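Long-range contacts in arginine decarboxylase (Campylobacter jejuni subsp. jejuni, PDB 3NZP), which probably catalyses the pyridoxal-phosphate-dependent decarboxylation of arginine to agmatine, a step toward spermidine and other polyamines: residues B[79-84]-B[317-322]; B[106-111]-B[121-126]; B[127-132]-B[151-156]; B[142-147]-B[176-181]; B[227-232]-B[268-273]. One frame throughout, in Å; residues are numbered along the deposited sequence.

Interaction 1: B[79-84]-B[317-322]. With PLP (pyridoxal-5'-phosphate), chain E.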
# COMPACT_ATOMS: atom_id res chain seq x y z
N PHE B 79 10.95 28.31 19.48
CA PHE B 79 10.76 27.00 18.87
C PHE B 79 9.35 26.50 19.01
O PHE B 79 8.70 26.72 20.03
CB PHE B 79 11.70 25.98 19.49
CG PHE B 79 11.36 24.56 19.15
CD1 PHE B 79 10.57 23.80 20.00
CD2 PHE B 79 11.84 23.99 17.99
CE1 PHE B 79 10.26 22.47 19.69
CE2 PHE B 79 11.54 22.67 17.66
CZ PHE B 79 10.75 21.91 18.52
N ASN B 80 8.87 25.82 17.98
CA ASN B 80 7.52 25.27 17.99
C ASN B 80 7.43 24.01 17.14
O ASN B 80 7.99 23.94 16.03
CB ASN B 80 6.53 26.31 17.47
CG ASN B 80 5.33 26.46 18.38
OD1 ASN B 80 5.24 27.43 19.14
ND2 ASN B 80 4.41 25.48 18.34
N ALA B 81 6.72 23.02 17.66
CA ALA B 81 6.52 21.74 16.98
C ALA B 81 5.11 21.61 16.42
O ALA B 81 4.14 22.04 17.04
CB ALA B 81 6.78 20.60 17.95
N VAL B 82 5.01 21.03 15.24
CA VAL B 82 3.71 20.84 14.63
C VAL B 82 3.56 19.38 14.20
O VAL B 82 4.53 18.75 13.76
CB VAL B 82 3.53 21.75 13.41
CG1 VAL B 82 2.11 21.65 12.90
CG2 VAL B 82 3.84 23.18 13.79
N TYR B 83 2.35 18.83 14.34
CA TYR B 83 2.12 17.43 13.97
C TYR B 83 1.36 17.23 12.67
O TYR B 83 0.17 17.49 12.58
CB TYR B 83 1.37 16.67 15.06
CG TYR B 83 0.98 15.28 14.61
CD1 TYR B 83 -0.35 14.95 14.36
CD2 TYR B 83 1.94 14.28 14.43
CE1 TYR B 83 -0.71 13.66 13.94
CE2 TYR B 83 1.59 13.00 14.01
CZ TYR B 83 0.26 12.70 13.76
OH TYR B 83 -0.11 11.44 13.35
N PRO B 84 2.06 16.73 11.65
CA PRO B 84 1.38 16.50 10.38
C PRO B 84 0.44 15.31 10.54
O PRO B 84 0.87 14.17 10.73
CB PRO B 84 2.54 16.23 9.43
CG PRO B 84 3.54 15.54 10.30
CD PRO B 84 3.47 16.32 11.59
N ILE B 317 11.99 28.82 15.12
CA ILE B 317 12.11 27.49 14.56
C ILE B 317 10.80 26.72 14.59
O ILE B 317 10.16 26.64 15.63
CB ILE B 317 13.17 26.69 15.31
CG1 ILE B 317 14.52 27.41 15.20
CG2 ILE B 317 13.23 25.28 14.76
CD1 ILE B 317 15.61 26.80 16.03
N PHE B 318 10.40 26.17 13.45
CA PHE B 318 9.18 25.37 13.34
C PHE B 318 9.49 24.04 12.67
O PHE B 318 9.97 24.02 11.53
CB PHE B 318 8.13 26.08 12.49
CG PHE B 318 7.16 26.91 13.26
CD1 PHE B 318 7.56 28.10 13.85
CD2 PHE B 318 5.84 26.50 13.41
CE1 PHE B 318 6.66 28.87 14.57
CE2 PHE B 318 4.94 27.26 14.13
CZ PHE B 318 5.35 28.45 14.71
N ILE B 319 9.23 22.93 13.35
CA ILE B 319 9.47 21.61 12.75
C ILE B 319 8.15 20.84 12.67
O ILE B 319 7.29 20.99 13.53
CB ILE B 319 10.47 20.75 13.54
CG1 ILE B 319 9.88 20.40 14.90
CG2 ILE B 319 11.76 21.48 13.76
CD1 ILE B 319 10.68 19.38 15.62
N GLU B 320 7.99 20.04 11.62
CA GLU B 320 6.77 19.26 11.45
C GLU B 320 7.11 17.76 11.40
O GLU B 320 6.70 17.03 10.50
CB GLU B 320 6.03 19.68 10.17
CG GLU B 320 5.80 21.19 10.04
CD GLU B 320 5.04 21.59 8.77
OE1 GLU B 320 5.19 20.91 7.73
OE2 GLU B 320 4.29 22.60 8.81
N SER B 321 7.88 17.32 12.40
CA SER B 321 8.30 15.93 12.51
C SER B 321 7.16 15.11 13.07
O SER B 321 6.84 15.21 14.26
CB SER B 321 9.50 15.83 13.44
OG SER B 321 10.50 16.75 13.05
N GLY B 322 6.54 14.31 12.22
CA GLY B 322 5.44 13.49 12.67
C GLY B 322 5.90 12.08 12.97
O GLY B 322 5.62 11.53 14.04
N1 PLP E . 5.68 18.30 6.58
C2 PLP E . 5.03 18.27 5.41
C2A PLP E . 4.76 19.56 4.68
C3 PLP E . 4.60 17.02 4.86
O3 PLP E . 3.93 16.98 3.66
C4 PLP E . 4.90 15.80 5.60
C4A PLP E . 4.49 14.48 5.09
C5 PLP E . 5.60 15.92 6.86
C6 PLP E . 5.97 17.20 7.30
C5A PLP E . 5.95 14.70 7.72
O4P PLP E . 7.34 14.35 7.59
P PLP E . 7.63 13.06 8.54
O1P PLP E . 9.09 12.87 8.64
O2P PLP E . 7.03 13.27 10.01
O3P PLP E . 6.99 11.75 7.88
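Phe-79 lays the edge of its ring against two isoleucines of the neighbouring strand, CD2 lying 3.7 Å from Ile-317 CG2 and CZ lying 3.8 Å from Ile-319 CD1. All three residues are buried, and helix 52-72 packs on Phe-79 and Ile-319, with Phe-66 stacked on the Phe-79 ring and Tyr-63 meeting it edge-to-face. The opposite face of the sheet is less enclosed, since both side chains that pair there are partly exposed: CB of Asn-80 sits over the centre of the Phe-318 ring, 3.6 Å above its plane. The amide plane of Asn-80 is nearly parallel to that ring, 15° apart, while ND2 is held by Asn-105 O. Three backbone bonds, Asn-80 N to Ile-317 O, Ile-319 N to Asn-80 O and Val-82 N to Ile-319 O, define a parallel register. Strand 79-84 is the first and 316-319 the last of an eight-stranded parallel barrel, and their pairing closes the TIM-like barrel of the pyridoxal-binding domain. Past Ile-319 the pairing lapses: Val-82 O is 3.9 Å from Ser-321 N and not bonded to it. The loop that begins there turns to the cofactor. Glu-320 OE1 comes within 2.9 Å of N1 of pyridoxal phosphate, its carboxylate also being held by Asn-270 and Thr-130 through OE2. Gly-322 N donates to phosphate atom O2P, and Pro-84 CG approaches C5A of the cofactor to 3.6 Å.

Interaction 2: B[106-111]-B[121-126]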
# COMPACT_ATOMS: atom_id res chain seq x y z
N TYR B 106 1.88 22.51 21.19
CA TYR B 106 2.10 21.67 20.02
C TYR B 106 0.96 21.90 19.03
O TYR B 106 -0.21 21.82 19.39
CB TYR B 106 2.14 20.20 20.47
CG TYR B 106 3.01 19.30 19.63
CD1 TYR B 106 2.70 19.05 18.29
CD2 TYR B 106 4.14 18.69 20.16
CE1 TYR B 106 3.49 18.22 17.51
CE2 TYR B 106 4.94 17.85 19.39
CZ TYR B 106 4.61 17.61 18.06
OH TYR B 106 5.39 16.77 17.28
N GLY B 107 1.30 22.19 17.78
CA GLY B 107 0.29 22.45 16.78
C GLY B 107 -0.07 21.28 15.89
O GLY B 107 0.37 20.15 16.14
N LEU B 108 -0.87 21.54 14.87
CA LEU B 108 -1.31 20.51 13.93
C LEU B 108 -1.13 20.98 12.50
O LEU B 108 -1.30 22.16 12.19
CB LEU B 108 -2.78 20.15 14.17
CG LEU B 108 -3.14 19.33 15.41
CD1 LEU B 108 -4.65 19.17 15.52
CD2 LEU B 108 -2.48 17.98 15.32
N GLU B 109 -0.80 20.04 11.63
CA GLU B 109 -0.60 20.36 10.22
C GLU B 109 -1.65 19.58 9.44
O GLU B 109 -1.96 18.44 9.77
CB GLU B 109 0.82 19.94 9.81
CG GLU B 109 1.21 20.31 8.40
CD GLU B 109 0.76 19.29 7.38
OE1 GLU B 109 0.77 19.61 6.17
OE2 GLU B 109 0.39 18.15 7.77
N ALA B 110 -2.23 20.21 8.42
CA ALA B 110 -3.23 19.54 7.61
C ALA B 110 -2.88 19.73 6.15
O ALA B 110 -2.30 20.75 5.78
CB ALA B 110 -4.60 20.11 7.90
N GLY B 111 -3.23 18.75 5.33
CA GLY B 111 -2.93 18.84 3.92
C GLY B 111 -4.12 18.51 3.05
O GLY B 111 -3.96 18.07 1.91
N ALA B 121 -11.06 21.28 14.78
CA ALA B 121 -11.88 20.83 15.89
C ALA B 121 -11.06 20.42 17.11
O ALA B 121 -11.38 20.85 18.22
CB ALA B 121 -12.77 19.67 15.44
N TYR B 122 -10.01 19.63 16.90
CA TYR B 122 -9.18 19.16 18.02
C TYR B 122 -7.95 19.99 18.40
O TYR B 122 -7.49 19.91 19.55
CB TYR B 122 -8.76 17.70 17.79
CG TYR B 122 -9.91 16.74 17.94
CD1 TYR B 122 -10.82 16.56 16.91
CD2 TYR B 122 -10.13 16.08 19.14
CE1 TYR B 122 -11.95 15.74 17.07
CE2 TYR B 122 -11.25 15.26 19.32
CZ TYR B 122 -12.15 15.10 18.29
OH TYR B 122 -13.27 14.31 18.48
N ASN B 123 -7.42 20.77 17.47
CA ASN B 123 -6.26 21.61 17.76
C ASN B 123 -6.60 22.57 18.88
O ASN B 123 -7.64 23.23 18.83
CB ASN B 123 -5.83 22.42 16.54
CG ASN B 123 -4.62 23.30 16.83
OD1 ASN B 123 -3.54 22.80 17.14
ND2 ASN B 123 -4.81 24.61 16.74
N ASN B 124 -5.74 22.65 19.89
CA ASN B 124 -5.95 23.54 21.03
C ASN B 124 -5.95 25.00 20.56
O ASN B 124 -5.08 25.40 19.79
CB ASN B 124 -4.84 23.37 22.09
CG ASN B 124 -4.59 21.92 22.48
OD1 ASN B 124 -5.43 21.26 23.09
ND2 ASN B 124 -3.39 21.43 22.16
N GLU B 125 -6.91 25.78 21.03
CA GLU B 125 -6.97 27.19 20.64
C GLU B 125 -5.67 27.88 21.05
O GLU B 125 -5.24 27.78 22.20
CB GLU B 125 -8.16 27.88 21.32
CG GLU B 125 -9.53 27.56 20.71
CD GLU B 125 -10.04 28.66 19.80
OE1 GLU B 125 -11.14 28.51 19.23
OE2 GLU B 125 -9.33 29.68 19.65
N GLY B 126 -5.05 28.57 20.11
CA GLY B 126 -3.82 29.25 20.43
C GLY B 126 -2.62 28.57 19.79
O GLY B 126 -1.64 29.23 19.41
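Leu-108 and Asn-123 bring their CA atoms to 6.4 Å of each other, the nearest CA pair between strand 107-110 and the turn that follows helix 113-122, where Asn-123 is the first residue to leave helical backbone angles. Their two side chains point at the opposite segment and slide past each other in opposite directions. Leu-108 reaches across with one methyl: CD1 is 3.6 Å from CB of Asn-123, and it touches the CA of the same residue almost as closely. On Asn-123, CG is anti to the backbone N (chi1 180°), which puts it beside the carbonyl carbon. OD1 lies near CG and CB of Leu-108, 3.9 Å from CG; its nearest atom across the contact is Leu-108 N at 3.7 Å, too far for a hydrogen bond. The other end of the amide is fixed elsewhere, ND2 being bonded to Ala-127 O. Strand 107-110, helix 113-122 and strand 128-131 form a right-handed beta-alpha-beta unit of the barrel, and the contact joins the unit's first strand to the turn that leads from its helix to its second strand. The Asn-123 to Ala-127 bond thus spans the short connection into strand 128-131. Asn-124 adds a thinner contact, its ND2 standing 4.2 Å from Tyr-106 O while its hydrogen bond goes to Val-98 O. Leu-108 also packs on Leu-97 and Val-98 of helix 91-100, on the helix-covered side of the strand. The helix end faces the second subunit, where Ala-121 and Tyr-122 pack on Ile-570 of that chain.

Interaction 3: B[127-132]-B[151-156]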
# COMPACT_ATOMS: atom_id res chain seq x y z
N ALA B 127 -2.69 27.25 19.66
CA ALA B 127 -1.62 26.49 19.03
C ALA B 127 -1.70 26.75 17.54
O ALA B 127 -2.79 27.01 17.01
CB ALA B 127 -1.77 25.01 19.32
N PRO B 128 -0.56 26.69 16.85
CA PRO B 128 -0.53 26.93 15.41
C PRO B 128 -1.08 25.77 14.57
O PRO B 128 -0.99 24.59 14.95
CB PRO B 128 0.94 27.20 15.14
CG PRO B 128 1.61 26.27 16.08
CD PRO B 128 0.79 26.38 17.35
N ILE B 129 -1.67 26.12 13.44
CA ILE B 129 -2.20 25.14 12.53
C ILE B 129 -1.64 25.53 11.18
O ILE B 129 -1.94 26.61 10.67
CB ILE B 129 -3.74 25.18 12.49
CG1 ILE B 129 -4.30 24.64 13.80
CG2 ILE B 129 -4.27 24.33 11.35
CD1 ILE B 129 -5.80 24.65 13.85
N THR B 130 -0.78 24.69 10.62
CA THR B 130 -0.22 24.99 9.31
C THR B 130 -1.03 24.19 8.30
O THR B 130 -1.58 23.13 8.63
CB THR B 130 1.28 24.62 9.19
OG1 THR B 130 1.50 23.30 9.71
CG2 THR B 130 2.15 25.61 9.95
N VAL B 131 -1.11 24.69 7.08
CA VAL B 131 -1.86 24.02 6.02
C VAL B 131 -1.05 23.94 4.72
O VAL B 131 -0.79 24.95 4.06
CB VAL B 131 -3.19 24.77 5.72
CG1 VAL B 131 -4.02 23.95 4.75
CG2 VAL B 131 -3.97 25.01 6.99
N ASN B 132 -0.65 22.73 4.35
CA ASN B 132 0.11 22.53 3.12
C ASN B 132 -0.75 21.85 2.07
O ASN B 132 -1.89 21.48 2.35
CB ASN B 132 1.35 21.69 3.41
CG ASN B 132 2.32 22.41 4.32
OD1 ASN B 132 2.77 23.52 4.01
ND2 ASN B 132 2.64 21.79 5.46
N HIS B 151 -8.54 30.76 15.63
CA HIS B 151 -7.38 29.87 15.53
C HIS B 151 -6.13 30.53 14.98
O HIS B 151 -6.20 31.50 14.24
CB HIS B 151 -7.72 28.67 14.65
CG HIS B 151 -8.11 27.45 15.42
ND1 HIS B 151 -9.16 26.64 15.04
CD2 HIS B 151 -7.59 26.91 16.54
CE1 HIS B 151 -9.27 25.65 15.91
NE2 HIS B 151 -8.33 25.79 16.83
N ASN B 152 -4.99 29.97 15.34
CA ASN B 152 -3.74 30.50 14.85
C ASN B 152 -3.37 29.72 13.59
O ASN B 152 -2.45 28.90 13.61
CB ASN B 152 -2.68 30.32 15.91
CG ASN B 152 -1.34 30.83 15.49
OD1 ASN B 152 -0.38 30.75 16.24
ND2 ASN B 152 -1.27 31.37 14.27
N ILE B 153 -4.08 29.98 12.49
CA ILE B 153 -3.83 29.25 11.25
C ILE B 153 -2.93 29.99 10.26
O ILE B 153 -2.97 31.21 10.17
CB ILE B 153 -5.17 28.86 10.57
CG1 ILE B 153 -4.91 27.97 9.36
CG2 ILE B 153 -5.93 30.10 10.17
CD1 ILE B 153 -6.17 27.41 8.73
N THR B 154 -2.12 29.22 9.54
CA THR B 154 -1.20 29.75 8.53
C THR B 154 -1.39 28.96 7.25
O THR B 154 -1.23 27.74 7.23
CB THR B 154 0.29 29.59 8.97
OG1 THR B 154 0.55 30.37 10.14
CG2 THR B 154 1.23 30.03 7.85
N LEU B 155 -1.73 29.64 6.16
CA LEU B 155 -1.90 28.97 4.87
C LEU B 155 -0.59 29.05 4.10
O LEU B 155 -0.15 30.14 3.73
CB LEU B 155 -2.99 29.66 4.05
CG LEU B 155 -4.41 29.09 4.10
CD1 LEU B 155 -4.72 28.51 5.45
CD2 LEU B 155 -5.37 30.19 3.74
N THR B 156 0.03 27.91 3.87
CA THR B 156 1.29 27.89 3.13
C THR B 156 1.04 27.77 1.62
O THR B 156 0.52 26.75 1.16
CB THR B 156 2.17 26.73 3.60
OG1 THR B 156 2.47 26.88 4.99
CG2 THR B 156 3.46 26.68 2.82
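Ile-129 meets His-151 through the last carbon of its longer branch. Its CB stands 4.1 Å from Asn-152 O. The short branch, CG2, turns to the facing strand and lies 4.2 Å from CG1 of Ile-153, a loose apolar touch. CG1 is anti to the carbonyl carbon (chi1 -70°), so the longer branch leaves beside the backbone N; chi2, 179°, then extends it and puts CD1 over the centre of the imidazole, 3.9 Å above its plane. This CH-pi contact lies only 6° off the ring normal. Both the N and the O of Ile-129 bond to the facing strand, N donating to Asn-152 O and O accepting from Thr-154 N at 2.8 Å. Val-131 repeats the pattern less evenly, with a weak bond from its N to Thr-154 O and a better one from Thr-156 N to its O. Its CG2 packs 3.7 Å from CD1 of Ile-153, and helix 137-148 lies over this face, completing the beta-alpha-beta unit that joins strands 128-131 and 152-157. On the other face, Thr-130 and Thr-154 point into the barrel. Asn-132, at the cofactor end, touches pyridoxal phosphate, while its OD1 meets CB of Thr-156. The chemistry is therefore divided by face: Ile-153 and Leu-155 pack hydrocarbon on helix 137-148, whereas inside, Thr-130 is bonded through OG1 to Glu-320 OE2 and Asn-132 through ND2 to Glu-109 OE1.

Interaction 4: B[142-147]-B[176-181]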
# COMPACT_ATOMS: atom_id res chain seq x y z
N ILE B 142 -12.35 27.99 4.08
CA ILE B 142 -12.45 27.35 5.37
C ILE B 142 -11.24 27.71 6.23
O ILE B 142 -11.34 27.79 7.46
CB ILE B 142 -12.58 25.82 5.23
CG1 ILE B 142 -12.32 25.14 6.57
CG2 ILE B 142 -11.62 25.32 4.20
CD1 ILE B 142 -12.42 23.65 6.50
N GLY B 143 -10.09 27.95 5.59
CA GLY B 143 -8.90 28.32 6.35
C GLY B 143 -9.17 29.65 7.02
O GLY B 143 -8.81 29.88 8.18
N PHE B 144 -9.82 30.53 6.26
CA PHE B 144 -10.21 31.85 6.71
C PHE B 144 -11.19 31.73 7.86
O PHE B 144 -11.03 32.41 8.88
CB PHE B 144 -10.90 32.62 5.57
CG PHE B 144 -10.02 33.62 4.90
CD1 PHE B 144 -10.05 34.96 5.28
CD2 PHE B 144 -9.16 33.24 3.88
CE1 PHE B 144 -9.22 35.90 4.66
CE2 PHE B 144 -8.33 34.16 3.25
CZ PHE B 144 -8.37 35.50 3.64
N ILE B 145 -12.20 30.88 7.72
CA ILE B 145 -13.14 30.80 8.83
C ILE B 145 -12.43 30.27 10.07
O ILE B 145 -12.84 30.57 11.19
CB ILE B 145 -14.42 29.91 8.56
CG1 ILE B 145 -14.25 28.53 9.13
CG2 ILE B 145 -14.74 29.78 7.07
CD1 ILE B 145 -15.54 27.82 9.09
N ALA B 146 -11.37 29.49 9.88
CA ALA B 146 -10.60 28.96 11.01
C ALA B 146 -9.94 30.13 11.73
O ALA B 146 -9.71 30.08 12.93
CB ALA B 146 -9.55 27.97 10.51
N ALA B 147 -9.62 31.17 10.96
CA ALA B 147 -8.99 32.36 11.51
C ALA B 147 -10.02 33.14 12.31
O ALA B 147 -9.76 33.56 13.45
CB ALA B 147 -8.45 33.22 10.39
N PRO B 176 -10.73 39.26 10.34
CA PRO B 176 -9.79 38.17 10.65
C PRO B 176 -9.30 37.43 9.41
O PRO B 176 -10.09 36.84 8.66
CB PRO B 176 -10.59 37.26 11.59
CG PRO B 176 -11.61 38.21 12.19
CD PRO B 176 -12.03 39.03 10.99
N LYS B 177 -7.99 37.47 9.18
CA LYS B 177 -7.41 36.78 8.04
C LYS B 177 -6.28 35.87 8.49
O LYS B 177 -5.56 36.16 9.45
CB LYS B 177 -6.92 37.77 6.96
CG LYS B 177 -6.73 39.21 7.45
CD LYS B 177 -6.37 40.17 6.31
CE LYS B 177 -7.46 40.27 5.24
NZ LYS B 177 -8.77 40.73 5.79
N PRO B 178 -6.12 34.72 7.81
CA PRO B 178 -5.07 33.78 8.17
C PRO B 178 -3.67 34.29 7.85
O PRO B 178 -3.50 35.25 7.09
CB PRO B 178 -5.43 32.54 7.37
CG PRO B 178 -6.09 33.10 6.15
CD PRO B 178 -6.93 34.21 6.69
N ASN B 179 -2.68 33.66 8.45
CA ASN B 179 -1.30 34.02 8.21
C ASN B 179 -0.90 33.35 6.93
O ASN B 179 -1.32 32.23 6.64
CB ASN B 179 -0.42 33.53 9.33
CG ASN B 179 -0.39 34.48 10.47
OD1 ASN B 179 0.04 34.13 11.58
ND2 ASN B 179 -0.83 35.72 10.22
N ILE B 180 -0.06 34.02 6.15
CA ILE B 180 0.39 33.47 4.90
C ILE B 180 1.79 32.88 5.00
O ILE B 180 2.68 33.50 5.58
CB ILE B 180 0.36 34.56 3.82
CG1 ILE B 180 -1.09 35.00 3.57
CG2 ILE B 180 1.03 34.05 2.56
CD1 ILE B 180 -1.24 36.13 2.58
N GLY B 181 1.98 31.68 4.47
CA GLY B 181 3.29 31.06 4.51
C GLY B 181 3.76 30.80 3.09
O GLY B 181 2.93 30.52 2.22
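Phe-144, Pro-178 and Ala-147 carry this contact, each giving up more than 50 Å² to the opposing segment. Pro-178 CD sits over the centre of the Phe-144 ring, 3.3 Å above its plane and 6° off the normal, a CH-pi contact in which the two side chains cross at about a right angle. The neighbouring atom CG of Pro-178 leans toward one side of the ring, 3.8 Å from CE2. CB of Ala-147, a residue nearly one helical turn on from Phe-144, points toward the other segment and is 3.8 Å from Pro-178 N. The segment 176-178 leads into strand 179-183, the fifth strand of the barrel, while Phe-144 and Ala-147 belong to helix 137-148, which connects the third strand to the fourth. The helix thus packs on the entry to a strand beyond the one it precedes in sequence, and Pro-178 touches Ile-153 of the intervening strand as well. Lys-177 runs alongside Phe-144, CB lying 3.8 Å from CE1. Ile-166, Ile-169 and Ala-170 of helix 160-170 also pack on Phe-144, and Pro-176 packs on Leu-583 of the second subunit.

Interaction 5: B[227-232]-B[268-273]. With PLP (pyridoxal-5'-phosphate), chain E.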
# COMPACT_ATOMS: atom_id res chain seq x y z
N PHE B 227 2.42 37.60 5.76
CA PHE B 227 3.59 36.79 5.47
C PHE B 227 4.42 36.64 6.75
O PHE B 227 5.19 37.54 7.10
CB PHE B 227 4.39 37.44 4.35
CG PHE B 227 5.58 36.65 3.91
CD1 PHE B 227 5.64 35.28 4.13
CD2 PHE B 227 6.64 37.27 3.27
CE1 PHE B 227 6.74 34.53 3.71
CE2 PHE B 227 7.75 36.54 2.84
CZ PHE B 227 7.80 35.16 3.07
N THR B 228 4.28 35.52 7.45
CA THR B 228 5.03 35.34 8.68
C THR B 228 6.05 34.20 8.72
O THR B 228 6.90 34.16 9.62
CB THR B 228 4.09 35.16 9.87
OG1 THR B 228 3.22 34.04 9.63
CG2 THR B 228 3.27 36.40 10.06
N MSE B 229 5.97 33.26 7.77
CA MSE B 229 6.94 32.17 7.75
C MSE B 229 7.14 31.53 6.39
O MSE B 229 6.25 31.55 5.54
CB MSE B 229 6.58 31.06 8.75
CG MSE B 229 5.36 30.24 8.38
SE MSE B 229 5.24 28.48 9.27
CE MSE B 229 5.01 29.01 11.13
N ILE B 230 8.34 30.99 6.19
CA ILE B 230 8.68 30.27 4.97
C ILE B 230 8.78 28.80 5.40
O ILE B 230 9.14 28.50 6.54
CB ILE B 230 10.05 30.70 4.36
CG1 ILE B 230 11.18 30.49 5.33
CG2 ILE B 230 10.02 32.13 3.97
CD1 ILE B 230 12.49 30.76 4.68
N HIS B 231 8.47 27.90 4.48
CA HIS B 231 8.48 26.48 4.78
C HIS B 231 9.09 25.68 3.64
O HIS B 231 8.97 26.08 2.47
CB HIS B 231 7.03 26.02 5.07
CG HIS B 231 6.82 24.54 5.02
ND1 HIS B 231 6.38 23.89 3.88
CD2 HIS B 231 6.98 23.58 5.96
CE1 HIS B 231 6.28 22.59 4.13
NE2 HIS B 231 6.63 22.38 5.38
N PHE B 232 9.76 24.59 3.97
CA PHE B 232 10.35 23.69 2.97
C PHE B 232 10.23 22.26 3.51
O PHE B 232 10.20 22.06 4.73
CB PHE B 232 11.82 24.07 2.69
CG PHE B 232 12.77 23.79 3.82
CD1 PHE B 232 13.34 22.54 3.98
CD2 PHE B 232 13.11 24.79 4.73
CE1 PHE B 232 14.23 22.28 5.02
CE2 PHE B 232 14.00 24.54 5.78
CZ PHE B 232 14.56 23.28 5.93
N ALA B 268 9.69 33.39 11.02
CA ALA B 268 9.80 31.97 11.30
C ALA B 268 10.15 31.15 10.08
O ALA B 268 9.85 31.51 8.95
CB ALA B 268 8.51 31.45 11.93
N ILE B 269 10.82 30.03 10.34
CA ILE B 269 11.20 29.11 9.29
C ILE B 269 10.67 27.73 9.68
O ILE B 269 10.88 27.26 10.81
CB ILE B 269 12.73 29.06 9.10
CG1 ILE B 269 13.24 30.38 8.55
CG2 ILE B 269 13.09 27.97 8.13
CD1 ILE B 269 14.74 30.39 8.28
N ASN B 270 9.95 27.11 8.76
CA ASN B 270 9.38 25.79 9.00
C ASN B 270 10.23 24.77 8.26
O ASN B 270 10.22 24.73 7.02
CB ASN B 270 7.94 25.75 8.47
CG ASN B 270 7.17 24.54 8.97
OD1 ASN B 270 7.66 23.41 8.90
ND2 ASN B 270 5.96 24.78 9.46
N LEU B 271 10.98 23.96 9.01
CA LEU B 271 11.86 22.94 8.42
C LEU B 271 11.10 21.74 7.88
O LEU B 271 11.65 20.93 7.15
CB LEU B 271 12.83 22.41 9.46
CG LEU B 271 13.55 23.49 10.24
CD1 LEU B 271 14.47 22.84 11.25
CD2 LEU B 271 14.31 24.37 9.27
N GLY B 272 9.83 21.62 8.26
CA GLY B 272 9.05 20.51 7.80
C GLY B 272 9.40 19.23 8.54
O GLY B 272 9.87 19.26 9.69
N GLY B 273 9.18 18.10 7.89
CA GLY B 273 9.49 16.83 8.52
C GLY B 273 10.87 16.36 8.14
O GLY B 273 11.70 17.15 7.68
N1 PLP E . 5.68 18.30 6.58
C2 PLP E . 5.03 18.27 5.41
C2A PLP E . 4.76 19.56 4.68
C3 PLP E . 4.60 17.02 4.86
O3 PLP E . 3.93 16.98 3.66
C4 PLP E . 4.90 15.80 5.60
C4A PLP E . 4.49 14.48 5.09
C5 PLP E . 5.60 15.92 6.86
C6 PLP E . 5.97 17.20 7.30
C5A PLP E . 5.95 14.70 7.72
O4P PLP E . 7.34 14.35 7.59
P PLP E . 7.63 13.06 8.54
O1P PLP E . 9.09 12.87 8.64
O2P PLP E . 7.03 13.27 10.01
O3P PLP E . 6.99 11.75 7.88
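Ile-230 and Ile-269 lie side by side at the apolar centre of this pair of strands, their CG1 atoms 3.8 Å apart. Phe-232 extends the patch: its CG takes the crowded position between backbone N and carbonyl carbon (chi1 70°), and the ring comes to lie beside Leu-271, with CE2 3.5 Å from CD2 of that leucine. The edge of the same ring meets Ile-269 CG2, while Leu-271 CA lies over its face in a CH-pi contact. Between the strands run the backbone bonds of a parallel pair, the shortest being Asn-270 N to Ile-230 O at 2.7 Å. The other face begins apolar, with CB of Met-229, present as selenomethionine, 3.7 Å from Ala-268 CB, and becomes polar at His-231 and Asn-270. These two point the same way with ring and amide planes 85° apart, Asn-270 CB lying at the imidazole edge. Asn-270 OD1 accepts from Gly-272 N at 2.9 Å, an Asx turn, and its ND2 is bonded to Glu-320 OE2. A weak hydrogen bond links His-231 NE2 and Glu-320 OE1, and His-231 CE1 stands 3.4 Å from C2A of pyridoxal phosphate. Gly-273 N comes equally near C6 of the cofactor. The pair forms the sixth and seventh strands of the barrel: helix 242-260 connects them and packs on Phe-232, Ile-269 and Leu-271, and strands 179-183 and 316-319 flank them.

Interactions 1, 3 and 5 are strand pairings of one parallel barrel, bound by backbone hydrogen bonds, whereas interactions 2 and 4 join a helix, or the turn after it, to a strand or its entry by side-chain packing, with no hydrogen bonds between their segments. Interactions 1, 3 and 5 have apolar faces toward helices and a mixed inner face; Glu-320 of interaction 1 reaches Thr-130 of interaction 3 and Asn-270 of interaction 5, and all three touch pyridoxal phosphate. All five are buried; interactions 2, 3 and 4 also reach the second subunit. Helix 137-148 connects the strands of interaction 3 and supplies interaction 4. Interactions 2 to 5 all fall within the chain loop that interaction 1 closes.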